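Local atomic coordinates of inulin fructotransferase (Bacillus sp. snu-7, PDB entry 2INV), a protein that breaks down the fructan inulin by intramolecular fructosyl transfer, releasing the cyclic disaccharide di-fructose anhydride III. Residues C208-G213 and D230-L235; S255-T260 and G278-L283; T292-R297 and S330-A335; V362-H367 and K387-G392. All blocks are in the same frame, centred on the assembly; numbering follows the deposited sequence.

All four contacts join successive coils of one right-handed parallel beta-helix and are largely buried, so they differ less in depth than in surroundings. Contacts 1 and 2 lie nearer the middle of the chain and touch through neighbouring strands 232-240 and 258-260; their polar ends are met within the same chain, as by H185 and R254. Contacts 3 and 4 touch because their strands 328-337 and 362-370 are neighbours; both also meet the other two subunits, so polar side chains there serve the trimer too. Contact 1 is backbone hydrogen bonding plus an apolar V209-L234 pair, contact 2 adds charged rungs, contact 3 stacks asparagines, and contact 4 combines apolar packing with a corner of weak bonds.

Contact 1: residues C208-G213 and D230-L235; sequences CVELTG and DGVTLL
V209 sets CG1 anti to its backbone N (chi1 177°) and L234 does the same with CG (chi1 173°), so the two side chains run side by side in the same direction and V209 CG1 meets L234 CD1 at 3.7 Å. On the reverse of the strand E210 turns CG anti to its carbonyl carbon (chi1 -66°). From there E210 CG crosses V232 at about a right angle, 3.8 Å from V232 CG2, and passes L235 obliquely, 4.1 Å from L235 CD2. The aliphatic part of the glutamate thus lies against hydrocarbon, while OE1 bonds to H185 on the preceding coil.

Beneath the side chains the backbones pair as parallel strands of adjacent coils in a right-handed parallel beta-helix. V209 N reaches T233 O at 2.8 Å in a nearly straight bond along the C=O axis, and L235 N answers to V209 O, also at 2.8 Å. L211 N takes L235 O at 2.8 Å from above the carbonyl plane. The later segment turns a corner at T233 and L234, yet pairing extends past it, since C208 N bonds to V232 O at 3.1 Å. T233 points away from 208-213, and its OG1 bonds to S255 O on the next coil.

V209 also packs on L187 and M225, whereas E210 itself is partly exposed, with V232 and L235 buried beside it. The chemistry implies that backbone hydrogen bonds fix the register of the coils, while apolar contact occurs on both faces and H185 places the E210 carboxylate.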
loop_
_atom_site.group_PDB
_atom_site.type_symbol
_atom_site.label_atom_id
_atom_site.label_comp_id
_atom_site.label_asym_id
_atom_site.label_seq_id
_atom_site.Cartn_x
_atom_site.Cartn_y
_atom_site.Cartn_z
ATOM N N CYS A 208 2.475 4.838 -19.356
ATOM C CA CYS A 208 1.976 3.889 -18.369
ATOM C C CYS A 208 0.566 4.212 -17.847
ATOM O O CYS A 208 -0.379 3.471 -18.131
ATOM C CB CYS A 208 2.985 3.777 -17.217
ATOM S SG CYS A 208 4.585 3.122 -17.760
ATOM N N VAL A 209 0.419 5.284 -17.071
ATOM C CA VAL A 209 -0.899 5.641 -16.556
ATOM C C VAL A 209 -1.261 7.088 -16.881
ATOM O O VAL A 209 -0.572 8.028 -16.487
ATOM C CB VAL A 209 -1.001 5.425 -15.035
ATOM C CG1 VAL A 209 -2.374 5.874 -14.543
ATOM C CG2 VAL A 209 -0.786 3.961 -14.702
ATOM N N GLU A 210 -2.373 7.249 -17.593
ATOM C CA GLU A 210 -2.855 8.563 -18.011
ATOM C C GLU A 210 -4.247 8.905 -17.473
ATOM O O GLU A 210 -5.260 8.395 -17.965
ATOM C CB GLU A 210 -2.868 8.644 -19.542
ATOM C CG GLU A 210 -1.485 8.582 -20.173
ATOM C CD GLU A 210 -1.543 8.460 -21.685
ATOM O OE1 GLU A 210 -1.411 7.322 -22.190
ATOM O OE2 GLU A 210 -1.739 9.492 -22.371
ATOM N N LEU A 211 -4.286 9.772 -16.464
ATOM C CA LEU A 211 -5.543 10.204 -15.861
ATOM C C LEU A 211 -5.885 11.564 -16.452
ATOM O O LEU A 211 -5.512 12.617 -15.922
ATOM C CB LEU A 211 -5.382 10.300 -14.353
ATOM C CG LEU A 211 -4.687 9.059 -13.799
ATOM C CD1 LEU A 211 -4.436 9.218 -12.310
ATOM C CD2 LEU A 211 -5.531 7.829 -14.087
ATOM N N THR A 212 -6.597 11.518 -17.570
ATOM C CA THR A 212 -6.977 12.705 -18.317
ATOM C C THR A 212 -8.337 13.293 -17.966
ATOM O O THR A 212 -9.067 12.754 -17.140
ATOM C CB THR A 212 -6.942 12.381 -19.814
ATOM O OG1 THR A 212 -7.844 11.299 -20.082
ATOM C CG2 THR A 212 -5.536 11.955 -20.219
ATOM N N GLY A 213 -8.658 14.411 -18.611
ATOM C CA GLY A 213 -9.925 15.079 -18.387
ATOM C C GLY A 213 -9.964 15.794 -17.047
ATOM O O GLY A 213 -9.786 17.020 -16.962
ATOM N N ASP A 230 9.200 9.411 -25.068
ATOM C CA ASP A 230 8.157 10.264 -25.628
ATOM C C ASP A 230 6.842 10.103 -24.889
ATOM O O ASP A 230 5.814 10.641 -25.308
ATOM C CB ASP A 230 7.928 9.909 -27.094
ATOM C CG ASP A 230 9.148 10.158 -27.950
ATOM O OD1 ASP A 230 9.763 11.243 -27.825
ATOM O OD2 ASP A 230 9.500 9.268 -28.755
ATOM N N GLY A 231 6.866 9.349 -23.798
ATOM C CA GLY A 231 5.644 9.133 -23.055
ATOM C C GLY A 231 5.741 9.552 -21.608
ATOM O O GLY A 231 6.802 9.957 -21.122
ATOM N N VAL A 232 4.620 9.431 -20.912
ATOM C CA VAL A 232 4.560 9.782 -19.514
ATOM C C VAL A 232 4.477 8.503 -18.705
ATOM O O VAL A 232 4.022 7.466 -19.210
ATOM C CB VAL A 232 3.330 10.642 -19.229
ATOM C CG1 VAL A 232 3.441 11.961 -19.987
ATOM C CG2 VAL A 232 2.065 9.905 -19.646
ATOM N N THR A 233 4.916 8.574 -17.456
ATOM C CA THR A 233 4.853 7.415 -16.606
ATOM C C THR A 233 3.494 7.583 -15.934
ATOM O O THR A 233 2.549 6.853 -16.244
ATOM C CB THR A 233 6.015 7.428 -15.617
ATOM O OG1 THR A 233 7.244 7.555 -16.346
ATOM C CG2 THR A 233 6.059 6.136 -14.814
ATOM N N LEU A 234 3.375 8.561 -15.040
ATOM C CA LEU A 234 2.092 8.827 -14.398
ATOM C C LEU A 234 1.714 10.253 -14.775
ATOM O O LEU A 234 2.472 11.198 -14.537
ATOM C CB LEU A 234 2.181 8.711 -12.881
ATOM C CG LEU A 234 0.899 9.139 -12.154
ATOM C CD1 LEU A 234 -0.267 8.245 -12.553
ATOM C CD2 LEU A 234 1.130 9.078 -10.656
ATOM N N LEU A 235 0.548 10.398 -15.390
ATOM C CA LEU A 235 0.061 11.697 -15.823
ATOM C C LEU A 235 -1.311 11.971 -15.220
ATOM O O LEU A 235 -2.176 11.091 -15.205
ATOM C CB LEU A 235 -0.008 11.714 -17.350
ATOM C CG LEU A 235 -0.818 12.799 -18.060
ATOM C CD1 LEU A 235 -0.273 14.181 -17.743
ATOM C CD2 LEU A 235 -0.768 12.534 -19.555
#

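Contact 2: residues S255-T260 and G278-L283; sequences SLIEFT and GMLRLL
The R281 guanidinium carries E258 OE1 over one face, 4.1 Å above its plane and offset toward the rim, with the carboxylate and guanidinium planes only 6° apart. No N-H of the R281 guanidinium points at that oxygen, so their attraction is probably one of charge alone. At the edge, in plane, R281 NE bonds to G278 O at 2.8 Å with an almost straight N-H (173°), a loop closed within one segment that fixes the rotation of the group; NH2 goes to R254 O. E258 is itself gripped, since S255 OG donates to the anti lone pair of E258 OE1 at 2.5 Å and R254 forms a salt bridge with OE2.

Successive coils of the parallel beta-helix pair here in register, I257 with L280 through T260 with L283, the strand segments 3° from parallel. On the side bearing I257 and F259, the F259 ring is approached obliquely, L282 CD1 lying 3.7 Å from F259 CD2. At the corner, where the chain turns at L256 and I257, the carbonyl of selenomethionine M279 accepts twice: L256 N lies 2.6 Å from M279 O on a lone pair, and I257 N lies 2.9 Å from M279 O, nearly along the C=O axis.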
loop_
_atom_site.group_PDB
_atom_site.type_symbol
_atom_site.label_atom_id
_atom_site.label_comp_id
_atom_site.label_asym_id
_atom_site.label_seq_id
_atom_site.Cartn_x
_atom_site.Cartn_y
_atom_site.Cartn_z
ATOM N N SER A 255 8.942 11.986 -18.300
ATOM C CA SER A 255 8.722 12.411 -16.925
ATOM C C SER A 255 8.282 11.165 -16.168
ATOM O O SER A 255 7.920 10.161 -16.782
ATOM C CB SER A 255 7.626 13.489 -16.864
ATOM O OG SER A 255 6.391 12.976 -17.342
ATOM N N LEU A 256 8.323 11.217 -14.841
ATOM C CA LEU A 256 7.907 10.072 -14.040
ATOM C C LEU A 256 6.562 10.394 -13.412
ATOM O O LEU A 256 5.698 9.529 -13.291
ATOM C CB LEU A 256 8.944 9.754 -12.959
ATOM C CG LEU A 256 10.309 9.269 -13.458
ATOM C CD1 LEU A 256 11.183 8.933 -12.261
ATOM C CD2 LEU A 256 10.151 8.047 -14.358
ATOM N N ILE A 257 6.393 11.646 -13.010
ATOM C CA ILE A 257 5.141 12.099 -12.434
ATOM C C ILE A 257 4.865 13.458 -13.029
ATOM O O ILE A 257 5.656 14.392 -12.883
ATOM C CB ILE A 257 5.200 12.186 -10.908
ATOM C CG1 ILE A 257 5.316 10.776 -10.329
ATOM C CG2 ILE A 257 3.945 12.879 -10.375
ATOM C CD1 ILE A 257 5.511 10.734 -8.838
ATOM N N GLU A 258 3.730 13.560 -13.705
ATOM C CA GLU A 258 3.393 14.789 -14.385
ATOM C C GLU A 258 1.947 15.205 -14.183
ATOM O O GLU A 258 1.017 14.566 -14.687
ATOM C CB GLU A 258 3.696 14.612 -15.873
ATOM C CG GLU A 258 3.723 15.875 -16.667
ATOM C CD GLU A 258 4.028 15.589 -18.116
ATOM O OE1 GLU A 258 4.976 14.809 -18.370
ATOM O OE2 GLU A 258 3.337 16.138 -19.008
ATOM N N PHE A 259 1.775 16.298 -13.449
ATOM C CA PHE A 259 0.461 16.849 -13.154
ATOM C C PHE A 259 0.237 18.131 -13.948
ATOM O O PHE A 259 1.113 18.985 -13.989
ATOM C CB PHE A 259 0.359 17.274 -11.682
ATOM C CG PHE A 259 0.357 16.151 -10.685
ATOM C CD1 PHE A 259 0.263 14.824 -11.080
ATOM C CD2 PHE A 259 0.392 16.444 -9.316
ATOM C CE1 PHE A 259 0.199 13.801 -10.123
ATOM C CE2 PHE A 259 0.328 15.439 -8.370
ATOM C CZ PHE A 259 0.230 14.114 -8.773
ATOM N N THR A 260 -0.903 18.272 -14.606
ATOM C CA THR A 260 -1.163 19.548 -15.235
ATOM C C THR A 260 -2.438 20.072 -14.609
ATOM O O THR A 260 -3.492 19.443 -14.681
ATOM C CB THR A 260 -1.297 19.522 -16.784
ATOM O OG1 THR A 260 -1.787 20.801 -17.222
ATOM C CG2 THR A 260 -2.233 18.432 -17.245
ATOM N N GLY A 278 13.319 16.986 -15.558
ATOM C CA GLY A 278 11.884 16.979 -15.320
ATOM C C GLY A 278 11.220 15.638 -15.029
ATOM O O GLY A 278 10.252 15.260 -15.690
HETATM N N MSE A 279 11.715 14.929 -14.019
HETATM C CA MSE A 279 11.157 13.632 -13.631
HETATM C C MSE A 279 9.820 13.838 -12.919
HETATM O O MSE A 279 8.897 13.027 -13.046
HETATM C CB MSE A 279 12.138 12.892 -12.700
HETATM C CG MSE A 279 13.275 12.206 -13.424
HETATM SE SE MSE A 279 14.880 11.986 -12.377
HETATM C CE MSE A 279 15.525 13.809 -12.353
ATOM N N LEU A 280 9.728 14.944 -12.186
ATOM C CA LEU A 280 8.535 15.294 -11.423
ATOM C C LEU A 280 8.099 16.673 -11.917
ATOM O O LEU A 280 8.776 17.670 -11.660
ATOM C CB LEU A 280 8.880 15.366 -9.929
ATOM C CG LEU A 280 7.489 14.999 -9.094
ATOM C CD1 LEU A 280 7.942 14.499 -7.740
ATOM C CD2 LEU A 280 6.662 16.234 -9.116
ATOM N N ARG A 281 6.967 16.741 -12.611
ATOM C CA ARG A 281 6.500 18.017 -13.150
ATOM C C ARG A 281 5.136 18.518 -12.682
ATOM O O ARG A 281 4.140 17.798 -12.712
ATOM C CB ARG A 281 6.496 17.964 -14.677
ATOM C CG ARG A 281 7.835 17.602 -15.295
ATOM C CD ARG A 281 7.769 17.727 -16.810
ATOM N NE ARG A 281 8.712 16.835 -17.479
ATOM C CZ ARG A 281 8.859 16.759 -18.798
ATOM N NH1 ARG A 281 8.123 17.527 -19.590
ATOM N NH2 ARG A 281 9.739 15.919 -19.327
ATOM N N LEU A 282 5.110 19.774 -12.252
ATOM C CA LEU A 282 3.883 20.436 -11.818
ATOM C C LEU A 282 3.724 21.606 -12.777
ATOM O O LEU A 282 4.334 22.666 -12.633
ATOM C CB LEU A 282 3.980 20.913 -10.366
ATOM C CG LEU A 282 3.035 20.134 -9.441
ATOM C CD1 LEU A 282 3.355 18.652 -9.488
ATOM C CD2 LEU A 282 3.147 20.661 -8.019
ATOM N N LEU A 283 2.899 21.367 -13.785
ATOM C CA LEU A 283 2.647 22.308 -14.869
ATOM C C LEU A 283 1.281 22.963 -14.916
ATOM O O LEU A 283 0.325 22.521 -14.287
ATOM C CB LEU A 283 2.853 21.583 -16.197
ATOM C CG LEU A 283 4.075 20.668 -16.241
ATOM C CD1 LEU A 283 4.041 19.784 -17.475
ATOM C CD2 LEU A 283 5.315 21.533 -16.214
#

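Contact 3: residues T292-R297 and S330-A335; sequences TANHIR and SDNLFA
From one coil of the right-handed parallel beta-helix, the side chain of I296 spans to F334 on the next. Its CB already touches the ring, 4.0 Å from F334 CD2. At CB the chain forks: CG2, anti to the backbone N, stays near the same side of the ring, 4.1 Å from F334 CD2. CG1 takes the other branch, anti to the carbonyl carbon (chi1 -49°), and carries CD1 over the ring face. I296 CD1 ends 3.6 Å from F334 CZ and 4.0 Å from the centroid of the F334 ring, the latter line 29° off the ring normal, a CH-pi contact.

Beside this apolar pair, N294 and N332 point the same way with their amides nearly parallel, two steps of an asparagine ladder of the kind known from parallel beta-helices. N332 OD1 takes the backbone N294 N at 3.0 Å and, weakly, N294 ND2. N332 ND2 passes the chain of bonds on to N366 OD1 and also reaches I291 O, while N294 ND2 bonds to V267 O, so these buried amides are satisfied along the stack.

Around the corner at D331 and on the H295 face, the contact meets the other subunits: D331 bonds to T292 and S330 of the second subunit, T292 and S330 bond reciprocally to D331 of the third, and H295 NE2 reaches E288 O of the second. L333 O sits over one face of the H295 ring.

Further along the strand, R297, bent at chi2 and chi3, brings NH1 3.2 Å from A335 O, which lies at the guanidinium edge, although the donor stands 79° out of the carbonyl plane.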
loop_
_atom_site.group_PDB
_atom_site.type_symbol
_atom_site.label_atom_id
_atom_site.label_comp_id
_atom_site.label_asym_id
_atom_site.label_seq_id
_atom_site.Cartn_x
_atom_site.Cartn_y
_atom_site.Cartn_z
ATOM N N THR A 292 6.431 15.134 -0.815
ATOM C CA THR A 292 7.312 14.911 0.312
ATOM C C THR A 292 7.698 13.458 0.526
ATOM O O THR A 292 7.019 12.548 0.048
ATOM C CB THR A 292 6.626 15.451 1.579
ATOM O OG1 THR A 292 7.560 15.523 2.658
ATOM C CG2 THR A 292 5.460 14.548 1.975
ATOM N N ALA A 293 8.791 13.254 1.259
ATOM C CA ALA A 293 9.276 11.913 1.573
ATOM C C ALA A 293 9.513 11.030 0.346
ATOM O O ALA A 293 9.247 9.825 0.383
ATOM C CB ALA A 293 8.299 11.227 2.516
ATOM N N ASN A 294 10.030 11.619 -0.727
ATOM C CA ASN A 294 10.300 10.867 -1.952
ATOM C C ASN A 294 11.797 10.806 -2.221
ATOM O O ASN A 294 12.537 11.735 -1.889
ATOM C CB ASN A 294 9.645 11.542 -3.163
ATOM C CG ASN A 294 8.138 11.609 -3.055
ATOM O OD1 ASN A 294 7.443 10.595 -3.160
ATOM N ND2 ASN A 294 7.622 12.811 -2.828
ATOM N N HIS A 295 12.247 9.712 -2.824
ATOM C CA HIS A 295 13.655 9.601 -3.179
ATOM C C HIS A 295 13.722 9.890 -4.663
ATOM O O HIS A 295 13.154 9.163 -5.480
ATOM C CB HIS A 295 14.221 8.213 -2.911
ATOM C CG HIS A 295 15.716 8.162 -2.961
ATOM N ND1 HIS A 295 16.428 8.257 -4.137
ATOM C CD2 HIS A 295 16.629 7.950 -1.985
ATOM C CE1 HIS A 295 17.716 8.095 -3.884
ATOM N NE2 HIS A 295 17.862 7.906 -2.585
ATOM N N ILE A 296 14.418 10.964 -5.003
ATOM C CA ILE A 296 14.529 11.399 -6.384
ATOM C C ILE A 296 15.956 11.278 -6.898
ATOM O O ILE A 296 16.834 12.056 -6.535
ATOM C CB ILE A 296 14.023 12.844 -6.482
ATOM C CG1 ILE A 296 12.670 12.926 -5.764
ATOM C CG2 ILE A 296 13.895 13.277 -7.930
ATOM C CD1 ILE A 296 12.197 14.317 -5.460
ATOM N N ARG A 297 16.174 10.279 -7.744
ATOM C CA ARG A 297 17.484 10.008 -8.307
ATOM C C ARG A 297 17.551 10.222 -9.806
ATOM O O ARG A 297 16.868 9.558 -10.589
ATOM C CB ARG A 297 17.921 8.581 -7.949
ATOM C CG ARG A 297 18.723 7.858 -9.029
ATOM C CD ARG A 297 20.032 8.547 -9.309
ATOM N NE ARG A 297 21.159 7.625 -9.241
ATOM C CZ ARG A 297 22.388 7.980 -8.877
ATOM N NH1 ARG A 297 22.648 9.243 -8.546
ATOM N NH2 ARG A 297 23.357 7.072 -8.830
ATOM N N SER A 330 9.081 19.023 0.255
ATOM C CA SER A 330 9.948 18.846 1.408
ATOM C C SER A 330 10.304 17.404 1.722
ATOM O O SER A 330 9.754 16.466 1.145
ATOM C CB SER A 330 9.273 19.464 2.633
ATOM O OG SER A 330 8.001 18.866 2.841
ATOM N N ASP A 331 11.232 17.253 2.661
ATOM C CA ASP A 331 11.683 15.951 3.112
ATOM C C ASP A 331 11.938 14.972 1.966
ATOM O O ASP A 331 11.533 13.812 2.031
ATOM C CB ASP A 331 10.650 15.377 4.079
ATOM C CG ASP A 331 11.154 14.164 4.809
ATOM O OD1 ASP A 331 12.329 14.173 5.228
ATOM O OD2 ASP A 331 10.372 13.208 4.985
ATOM N N ASN A 332 12.611 15.453 0.922
ATOM C CA ASN A 332 12.946 14.637 -0.251
ATOM C C ASN A 332 14.464 14.461 -0.330
ATOM O O ASN A 332 15.209 15.339 0.115
ATOM C CB ASN A 332 12.471 15.324 -1.539
ATOM C CG ASN A 332 10.960 15.457 -1.617
ATOM O OD1 ASN A 332 10.232 14.463 -1.568
ATOM N ND2 ASN A 332 10.480 16.692 -1.748
ATOM N N LEU A 333 14.923 13.338 -0.884
ATOM C CA LEU A 333 16.360 13.108 -1.028
ATOM C C LEU A 333 16.715 13.058 -2.514
ATOM O O LEU A 333 16.248 12.181 -3.237
ATOM C CB LEU A 333 16.778 11.797 -0.340
ATOM C CG LEU A 333 18.284 11.611 -0.055
ATOM C CD1 LEU A 333 18.503 10.344 0.760
ATOM C CD2 LEU A 333 19.080 11.552 -1.349
ATOM N N PHE A 334 17.531 14.013 -2.957
ATOM C CA PHE A 334 17.948 14.081 -4.353
ATOM C C PHE A 334 19.356 13.524 -4.564
ATOM O O PHE A 334 20.327 14.050 -4.024
ATOM C CB PHE A 334 17.927 15.527 -4.864
ATOM C CG PHE A 334 16.559 16.154 -4.900
ATOM C CD1 PHE A 334 15.940 16.573 -3.727
ATOM C CD2 PHE A 334 15.901 16.346 -6.109
ATOM C CE1 PHE A 334 14.690 17.179 -3.752
ATOM C CE2 PHE A 334 14.644 16.951 -6.148
ATOM C CZ PHE A 334 14.041 17.367 -4.973
ATOM N N ALA A 335 19.461 12.472 -5.371
ATOM C CA ALA A 335 20.749 11.852 -5.683
ATOM C C ALA A 335 20.972 12.054 -7.176
ATOM O O ALA A 335 20.363 11.384 -8.008
ATOM C CB ALA A 335 20.716 10.369 -5.349
#

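Contact 4: residues V362-H367 and K387-G392; sequences VVALNH and KVLDSG
Near the C-terminal end of the parallel beta-helix, segments 362-367 and 387-392 pair as parallel strands of adjacent coils and then turn a shared corner. The tight part runs from the V363 rung to that corner. V363 N meets K387 O at 2.7 Å, nearly along the C=O axis, and L389 N returns to V363 O at 2.8 Å. The small A364 lets its CB approach L389 CB to 3.8 Å. L365 and D390 both adopt left-handed backbone angles, which swing the two chains round together, and L365 N keeps its bond to L389 O at 2.9 Å.

Beyond the turn the grip slackens. N366 N to D390 O and N366 ND2 to S391 OG are both weak bonds; ND2 is held better by I329 O. At the opposite end, V362 CG2 and K387 CG run side by side at 4.1 Å, and the partly exposed lysine leaves the contact only beyond its bend at chi2 (-87°), turning off toward the third subunit, where its NZ bonds to P410 O. D390 lies at the subunit interface, its OD2 forming salt bridges to R407 of its own chain and R407 of the second subunit.

S391 OG turns back, anti to its own carbonyl carbon, lies 3.7 Å from V363 CG1, and donates to L389 O at 3.0 Å, so that this one carbonyl oxygen accepts from both S391 OG and L365 N.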
loop_
_atom_site.group_PDB
_atom_site.type_symbol
_atom_site.label_atom_id
_atom_site.label_comp_id
_atom_site.label_asym_id
_atom_site.label_seq_id
_atom_site.Cartn_x
_atom_site.Cartn_y
_atom_site.Cartn_z
ATOM N N VAL A 362 6.783 26.543 -0.981
ATOM C CA VAL A 362 7.669 26.298 0.146
ATOM C C VAL A 362 8.551 25.083 -0.105
ATOM O O VAL A 362 8.057 23.996 -0.420
ATOM C CB VAL A 362 6.841 26.082 1.422
ATOM C CG1 VAL A 362 7.746 25.774 2.599
ATOM C CG2 VAL A 362 6.005 27.326 1.706
ATOM N N VAL A 363 9.858 25.281 0.026
ATOM C CA VAL A 363 10.821 24.216 -0.186
ATOM C C VAL A 363 11.679 24.058 1.065
ATOM O O VAL A 363 12.553 24.881 1.338
ATOM C CB VAL A 363 11.696 24.539 -1.410
ATOM C CG1 VAL A 363 12.751 23.473 -1.598
ATOM C CG2 VAL A 363 10.818 24.651 -2.654
ATOM N N ALA A 364 11.414 22.995 1.822
ATOM C CA ALA A 364 12.143 22.737 3.055
ATOM C C ALA A 364 12.657 21.309 3.222
ATOM O O ALA A 364 12.056 20.352 2.735
ATOM C CB ALA A 364 11.272 23.111 4.246
ATOM N N LEU A 365 13.775 21.196 3.936
ATOM C CA LEU A 365 14.434 19.924 4.222
ATOM C C LEU A 365 14.525 18.974 3.033
ATOM O O LEU A 365 13.849 17.942 2.984
ATOM C CB LEU A 365 13.746 19.219 5.393
ATOM C CG LEU A 365 14.525 18.032 5.963
ATOM C CD1 LEU A 365 15.920 18.486 6.369
ATOM C CD2 LEU A 365 13.785 17.454 7.155
ATOM N N ASN A 366 15.375 19.338 2.079
ATOM C CA ASN A 366 15.617 18.548 0.880
ATOM C C ASN A 366 17.125 18.351 0.783
ATOM O O ASN A 366 17.877 19.314 0.592
ATOM C CB ASN A 366 15.101 19.291 -0.356
ATOM C CG ASN A 366 13.590 19.330 -0.420
ATOM O OD1 ASN A 366 12.941 18.323 -0.727
ATOM N ND2 ASN A 366 13.015 20.490 -0.117
ATOM N N HIS A 367 17.557 17.101 0.917
ATOM C CA HIS A 367 18.971 16.777 0.860
ATOM C C HIS A 367 19.425 16.465 -0.562
ATOM O O HIS A 367 18.895 15.557 -1.208
ATOM C CB HIS A 367 19.281 15.588 1.771
ATOM C CG HIS A 367 20.740 15.266 1.866
ATOM N ND1 HIS A 367 21.225 13.978 1.811
ATOM C CD2 HIS A 367 21.822 16.066 2.036
ATOM C CE1 HIS A 367 22.539 13.995 1.941
ATOM N NE2 HIS A 367 22.927 15.249 2.079
ATOM N N LYS A 387 9.541 30.260 -0.152
ATOM C CA LYS A 387 10.284 30.006 1.086
ATOM C C LYS A 387 11.230 28.825 0.892
ATOM O O LYS A 387 10.804 27.749 0.456
ATOM C CB LYS A 387 9.339 29.651 2.240
ATOM C CG LYS A 387 8.235 30.649 2.510
ATOM C CD LYS A 387 8.684 31.750 3.440
ATOM C CE LYS A 387 7.480 32.554 3.910
ATOM N NZ LYS A 387 7.890 33.779 4.640
ATOM N N VAL A 388 12.503 29.007 1.226
ATOM C CA VAL A 388 13.456 27.915 1.092
ATOM C C VAL A 388 14.192 27.716 2.409
ATOM O O VAL A 388 14.952 28.589 2.854
ATOM C CB VAL A 388 14.461 28.179 -0.045
ATOM C CG1 VAL A 388 15.343 26.961 -0.259
ATOM C CG2 VAL A 388 13.710 28.513 -1.325
ATOM N N LEU A 389 13.940 26.563 3.025
ATOM C CA LEU A 389 14.538 26.217 4.309
ATOM C C LEU A 389 15.313 24.915 4.247
ATOM O O LEU A 389 14.851 23.928 3.655
ATOM C CB LEU A 389 13.468 26.011 5.376
ATOM C CG LEU A 389 12.236 26.895 5.495
ATOM C CD1 LEU A 389 11.341 26.340 6.597
ATOM C CD2 LEU A 389 12.649 28.305 5.807
ATOM N N ASP A 390 16.477 24.905 4.884
ATOM C CA ASP A 390 17.284 23.700 4.964
ATOM C C ASP A 390 17.303 22.854 3.695
ATOM O O ASP A 390 17.060 21.649 3.737
ATOM C CB ASP A 390 16.785 22.879 6.149
ATOM C CG ASP A 390 16.622 23.729 7.395
ATOM O OD1 ASP A 390 17.476 24.617 7.613
ATOM O OD2 ASP A 390 15.656 23.519 8.161
ATOM N N SER A 391 17.608 23.492 2.571
ATOM C CA SER A 391 17.675 22.790 1.296
ATOM C C SER A 391 18.956 23.167 0.560
ATOM O O SER A 391 19.045 23.045 -0.667
ATOM C CB SER A 391 16.450 23.120 0.437
ATOM O OG SER A 391 15.270 22.622 1.038
ATOM N N GLY A 392 19.950 23.628 1.318
ATOM C CA GLY A 392 21.221 24.004 0.721
ATOM C C GLY A 392 21.820 25.274 1.300
ATOM O O GLY A 392 21.128 26.065 1.955
#